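Local coordinates for protein myosin-2 (Saccharomyces cerevisiae, PDB 6IXO) that carries organelles and other cargo along actin cables for segregation as a class V myosin, this part being its globular cargo-binding tail domain, at residues V409-V412 / A413-V416; I59-L62 / S63-R67; R256-Q259 / L260-V264. All coordinates share one frame; numbering follows the deposited sequence.

Along the chain contact 2 (59-67) comes first, contact 3 (256-264) next and contact 1 (409-416) last: contact 2 lies on helix 53-67, contact 3 on helix 254-273, and contact 1 on helix 403-415 and the residue after it. Contacts 1 and 2 are neighbours in space although far apart in sequence, their centres about 12 Å apart. Gln415 OE1 lies 2.8 Å from Arg67 NH1, a probable hydrogen bond, and Val412 CG2 packs at 3.5 Å from Glu64 CG, so the last modelled helix is fastened to an early one. Contact 3 lies on the opposite side of the chain's centre, its centre about 57 Å from that of contact 2 and about 61 Å from that of contact 1, in keeping with the elongated, mainly helical shape of this cargo-binding domain.

Contact 1: V409-V412 / A413-V416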
# COMPACT_ATOMS: atom_id res chain seq x y z
N VAL A 409 20.77 14.63 20.59
CA VAL A 409 19.50 15.32 20.61
C VAL A 409 19.39 16.26 21.80
O VAL A 409 18.92 17.39 21.64
CB VAL A 409 18.33 14.31 20.58
CG1 VAL A 409 17.03 15.02 20.79
CG2 VAL A 409 18.33 13.59 19.25
N ASP A 410 19.85 15.84 22.98
CA ASP A 410 19.81 16.72 24.14
C ASP A 410 20.70 17.96 23.96
O ASP A 410 20.36 19.05 24.43
CB ASP A 410 20.24 15.98 25.42
CG ASP A 410 19.28 14.84 25.81
OD1 ASP A 410 18.17 14.74 25.23
OD2 ASP A 410 19.64 14.05 26.71
N LEU A 411 21.85 17.78 23.32
CA LEU A 411 22.79 18.89 23.17
C LEU A 411 22.23 19.86 22.14
O LEU A 411 22.26 21.06 22.34
CB LEU A 411 24.17 18.40 22.76
CG LEU A 411 25.00 17.73 23.86
CD1 LEU A 411 26.17 17.01 23.22
CD2 LEU A 411 25.46 18.75 24.90
N VAL A 412 21.71 19.33 21.03
CA VAL A 412 21.05 20.18 20.05
C VAL A 412 19.94 20.99 20.72
O VAL A 412 19.85 22.21 20.56
CB VAL A 412 20.46 19.37 18.90
CG1 VAL A 412 19.50 20.23 18.11
CG2 VAL A 412 21.57 18.82 18.02
N ALA A 413 19.12 20.29 21.49
CA ALA A 413 18.02 20.92 22.20
C ALA A 413 18.50 22.05 23.13
O ALA A 413 17.80 23.05 23.30
CB ALA A 413 17.24 19.88 22.98
N GLN A 414 19.68 21.90 23.73
CA GLN A 414 20.21 22.95 24.62
C GLN A 414 20.60 24.21 23.87
O GLN A 414 20.51 25.31 24.41
CB GLN A 414 21.43 22.45 25.41
CG GLN A 414 21.11 21.39 26.44
CD GLN A 414 22.34 20.93 27.20
OE1 GLN A 414 23.30 21.68 27.36
NE2 GLN A 414 22.31 19.68 27.67
N GLN A 415 21.03 24.06 22.62
CA GLN A 415 21.45 25.21 21.83
C GLN A 415 20.28 26.09 21.43
O GLN A 415 20.47 27.20 20.96
CB GLN A 415 22.18 24.75 20.59
CG GLN A 415 23.40 23.95 20.93
CD GLN A 415 24.32 23.77 19.75
OE1 GLN A 415 23.94 23.17 18.74
NE2 GLN A 415 25.53 24.32 19.86
N VAL A 416 19.07 25.58 21.61
CA VAL A 416 17.87 26.35 21.31
C VAL A 416 17.63 27.40 22.39
O VAL A 416 17.54 28.59 22.10
CB VAL A 416 16.64 25.43 21.18
CG1 VAL A 416 15.38 26.26 20.96
CG2 VAL A 416 16.85 24.44 20.04
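Leu411 O is approached by two amides of the following turn: Gln415 N at 3.3 Å, with an N-H...O angle of 143°, and Gln414 N at 3.0 Å in a weak, bent bond. Gln414 N also donates to Asp410 O, so its single N-H is divided between two carbonyls. Two residues earlier the bond is straighter: Ala413 N reaches Val409 O over 2.9 Å at 162°. On this part of helix 403-415 the i to i+4 bonds are thus joined by weak i to i+3 ones, Gln414 N to Leu411 O and Gln415 N to Val412 O, a mixture often seen near the C-terminal part of an alpha-helix. Side chains follow the same turn. Gln414 CG, set beside its own backbone N (chi1 -69°), passes 3.2 Å from Asp410 O, and the extended chain beyond brings NE2 to 4.3 Å from Leu411 CD2. The methylene CG of Gln415 lies 3.4 Å from Leu411 O, while its amide is bound at both ends, OE1 by Arg67 and NE2 by Asn10 OD1. Asp410 OD2 forms a salt bridge with Lys406, and Val412 packs on Ile60 of helix 53-67.

Contact 2: I59-L62 / S63-R67; sequences IIVL and SEMWR
Helix 53-67 carries a CH-pi contact between residues four apart on its final turns. Leu62 CG stands 3.8 Å from the centroid of the Trp66 six-membered ring, only 14° off the ring normal, over the indole face. Its methyl CD1 touches Trp66 CE2 at 3.6 Å, and Leu62 CD2 meets Trp66 CH2, also at 3.6 Å, so both branches spread across the benzo ring. Leu62 CG is anti to its own backbone N (chi1 177°), which directs the isopropyl group along the helix toward the indole. Leu62 O also lies over one face of the indole, 3.6 Å from Trp66 CG. Ser63 OG takes the position between its backbone N and carbonyl carbon (chi1 58°), turning back to 2.8 Å from Ile59 O and 3.0 Å from Ile60 O; its proton could serve either carbonyl. Glu64 OE1 offers its syn lone pair to Arg67 NH1 in a salt bridge of 2.9 Å, and the same NH1 is shared with Gln415 of helix 403-415. Around this turn, Trp66 meets Tyr140 of helix 134-180 edge-to-face and touches Phe114 of helix 97-124, Val61 packs on Phe77 of helix 71-90, and Glu64 and Arg67 lean on Leu13 of helix 6-18.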
# COMPACT_ATOMS: atom_id res chain seq x y z
N ILE A 59 16.93 13.23 10.99
CA ILE A 59 17.03 14.60 10.49
C ILE A 59 17.92 15.46 11.39
O ILE A 59 18.75 16.26 10.91
CB ILE A 59 15.61 15.23 10.33
CG1 ILE A 59 14.90 14.59 9.11
CG2 ILE A 59 15.68 16.75 10.18
CD1 ILE A 59 13.36 14.80 9.11
N ILE A 60 17.78 15.30 12.70
CA ILE A 60 18.60 16.11 13.61
C ILE A 60 20.08 15.74 13.45
O ILE A 60 20.94 16.61 13.30
CB ILE A 60 18.16 15.93 15.05
CG1 ILE A 60 16.79 16.59 15.23
CG2 ILE A 60 19.19 16.54 16.01
CD1 ILE A 60 16.00 16.08 16.39
N VAL A 61 20.35 14.44 13.49
CA VAL A 61 21.70 13.93 13.35
C VAL A 61 22.31 14.38 12.03
O VAL A 61 23.42 14.90 12.01
CB VAL A 61 21.75 12.39 13.41
CG1 VAL A 61 23.12 11.89 12.96
CG2 VAL A 61 21.40 11.91 14.80
N LEU A 62 21.56 14.17 10.95
CA LEU A 62 22.04 14.50 9.60
C LEU A 62 22.42 15.94 9.46
O LEU A 62 23.50 16.31 8.98
CB LEU A 62 20.94 14.16 8.57
CG LEU A 62 21.30 14.52 7.12
CD1 LEU A 62 22.58 13.85 6.71
CD2 LEU A 62 20.17 14.10 6.13
N SER A 63 21.50 16.79 9.88
CA SER A 63 21.74 18.21 9.74
C SER A 63 22.90 18.66 10.62
O SER A 63 23.64 19.58 10.23
CB SER A 63 20.47 19.00 10.05
OG SER A 63 19.99 18.72 11.33
N GLU A 64 23.11 18.03 11.78
CA GLU A 64 24.24 18.45 12.62
C GLU A 64 25.53 18.06 11.93
O GLU A 64 26.51 18.82 11.94
CB GLU A 64 24.18 17.84 14.02
CG GLU A 64 23.18 18.48 14.92
CD GLU A 64 23.44 19.96 15.08
OE1 GLU A 64 24.58 20.33 15.43
OE2 GLU A 64 22.51 20.75 14.85
N MET A 65 25.54 16.87 11.31
CA MET A 65 26.71 16.46 10.54
C MET A 65 27.03 17.47 9.44
O MET A 65 28.19 17.88 9.26
CB MET A 65 26.50 15.08 9.95
CG MET A 65 26.64 13.96 10.95
SD MET A 65 26.26 12.40 10.13
CE MET A 65 26.62 11.25 11.45
N TRP A 66 26.00 17.90 8.70
CA TRP A 66 26.24 18.92 7.67
C TRP A 66 26.73 20.22 8.26
O TRP A 66 27.69 20.80 7.75
CB TRP A 66 24.98 19.18 6.87
CG TRP A 66 24.65 18.04 5.99
CD1 TRP A 66 25.48 17.03 5.61
CD2 TRP A 66 23.38 17.78 5.40
NE1 TRP A 66 24.80 16.16 4.80
CE2 TRP A 66 23.52 16.60 4.65
CE3 TRP A 66 22.16 18.45 5.40
CZ2 TRP A 66 22.48 16.06 3.92
CZ3 TRP A 66 21.10 17.90 4.70
CH2 TRP A 66 21.27 16.72 3.96
N ARG A 67 26.08 20.69 9.32
CA ARG A 67 26.48 21.92 10.00
C ARG A 67 27.96 21.93 10.38
O ARG A 67 28.63 22.98 10.34
CB ARG A 67 25.60 22.12 11.23
CG ARG A 67 26.04 23.24 12.14
CD ARG A 67 25.45 23.04 13.51
NE ARG A 67 25.96 24.06 14.41
CZ ARG A 67 25.83 24.02 15.73
NH1 ARG A 67 25.21 22.99 16.30
NH2 ARG A 67 26.33 25.00 16.46

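Contact 3: R256-Q259 / L260-V264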
# COMPACT_ATOMS: atom_id res chain seq x y z
N ARG A 256 -24.99 -19.90 -5.52
CA ARG A 256 -23.63 -19.39 -5.44
C ARG A 256 -23.63 -17.92 -5.88
O ARG A 256 -22.89 -17.08 -5.32
CB ARG A 256 -22.67 -20.26 -6.32
CG ARG A 256 -21.25 -19.82 -6.26
CD ARG A 256 -20.71 -19.88 -4.82
NE ARG A 256 -20.84 -21.22 -4.25
CZ ARG A 256 -20.40 -21.57 -3.03
NH1 ARG A 256 -19.80 -20.67 -2.22
NH2 ARG A 256 -20.56 -22.83 -2.63
N GLY A 257 -24.47 -17.59 -6.86
CA GLY A 257 -24.54 -16.19 -7.29
C GLY A 257 -25.05 -15.26 -6.19
O GLY A 257 -24.53 -14.15 -5.95
N LEU A 258 -26.08 -15.71 -5.48
CA LEU A 258 -26.63 -14.91 -4.38
C LEU A 258 -25.52 -14.72 -3.31
O LEU A 258 -25.29 -13.61 -2.79
CB LEU A 258 -27.85 -15.62 -3.77
CG LEU A 258 -28.51 -14.75 -2.70
CD1 LEU A 258 -29.10 -13.50 -3.35
CD2 LEU A 258 -29.59 -15.53 -1.92
N GLN A 259 -24.81 -15.80 -2.99
CA GLN A 259 -23.75 -15.70 -1.98
C GLN A 259 -22.61 -14.83 -2.41
O GLN A 259 -22.07 -14.05 -1.59
CB GLN A 259 -23.21 -17.07 -1.59
CG GLN A 259 -24.28 -17.83 -0.82
CD GLN A 259 -23.85 -19.20 -0.42
OE1 GLN A 259 -23.36 -19.38 0.69
NE2 GLN A 259 -24.03 -20.18 -1.31
N LEU A 260 -22.21 -14.95 -3.67
CA LEU A 260 -21.19 -14.06 -4.21
C LEU A 260 -21.65 -12.59 -4.13
O LEU A 260 -20.85 -11.69 -3.78
CB LEU A 260 -20.85 -14.44 -5.66
CG LEU A 260 -19.80 -13.59 -6.40
CD1 LEU A 260 -18.39 -13.73 -5.70
CD2 LEU A 260 -19.66 -14.04 -7.89
N ASN A 261 -22.91 -12.35 -4.46
CA ASN A 261 -23.49 -11.01 -4.36
C ASN A 261 -23.29 -10.49 -2.94
O ASN A 261 -22.79 -9.38 -2.76
CB ASN A 261 -24.99 -11.03 -4.75
CG ASN A 261 -25.72 -9.73 -4.36
OD1 ASN A 261 -25.16 -8.67 -4.39
ND2 ASN A 261 -26.98 -9.85 -3.98
N TYR A 262 -23.63 -11.30 -1.94
CA TYR A 262 -23.55 -10.82 -0.55
C TYR A 262 -22.09 -10.56 -0.17
O TYR A 262 -21.77 -9.57 0.50
CB TYR A 262 -24.17 -11.81 0.43
CG TYR A 262 -25.68 -11.94 0.34
CD1 TYR A 262 -26.43 -11.04 -0.41
CD2 TYR A 262 -26.35 -12.98 1.00
CE1 TYR A 262 -27.84 -11.17 -0.48
CE2 TYR A 262 -27.73 -13.12 0.92
CZ TYR A 262 -28.48 -12.22 0.18
OH TYR A 262 -29.87 -12.35 0.15
N ASN A 263 -21.19 -11.46 -0.58
CA ASN A 263 -19.76 -11.22 -0.29
C ASN A 263 -19.22 -9.93 -0.89
O ASN A 263 -18.59 -9.07 -0.20
CB ASN A 263 -18.95 -12.42 -0.79
CG ASN A 263 -19.16 -13.66 0.04
OD1 ASN A 263 -19.75 -13.58 1.14
ND2 ASN A 263 -18.65 -14.83 -0.45
N VAL A 264 -19.43 -9.77 -2.18
CA VAL A 264 -18.95 -8.61 -2.92
C VAL A 264 -19.61 -7.29 -2.50
O VAL A 264 -18.95 -6.23 -2.40
CB VAL A 264 -19.16 -8.82 -4.44
CG1 VAL A 264 -18.62 -7.67 -5.24
CG2 VAL A 264 -18.43 -10.08 -4.86
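Leu260 opens the second half of this stretch by bonding back to Arg256: its N lies 2.8 Å from Arg256 O, with an N-H...O angle of 165°. Its CB passes 3.4 Å from the same oxygen before the side chain leads away. Asn261 N repeats the pattern on Gly257 O, and Asn261 CB rests against two carbonyl oxygens, 3.3 Å from Leu258 O and 3.4 Å from Gly257 O. Tyr262 N donates to Leu258 O at 3.0 Å, and its ring carries the main side-chain contact. Leu258 CG lies 4.2 Å from the ring centroid, 26° off the normal, so this CH-pi approach is over the face but displaced toward the hydroxyl end: both leucine methyls come to 3.8 Å from Tyr262 OH. Leu258 O lies over one face nearer the CB end, because Tyr262 CG sits beside its own backbone N (chi1 -70°) and the ring is carried back over the preceding turn. With an alanine here, Leu258 would probably lose the aromatic face against which its isopropyl group rests, leaving that group freer to turn. Asn263 N bonds to Gln259 O at 2.9 Å; this carbonyl also accepts from Ser183 OG, while Asn263 ND2 is held chiefly by Val178 O. Gln259 itself is anchored by Leu184 N through OE1, and Val264 packs on Leu286 and Ile287 of helix 284-294. Unbroken i to i+4 bonding with an i, i+4 leucine-tyrosine pair is a regular alpha-helical arrangement, here on helix 254-273 within the DIL region of the tail.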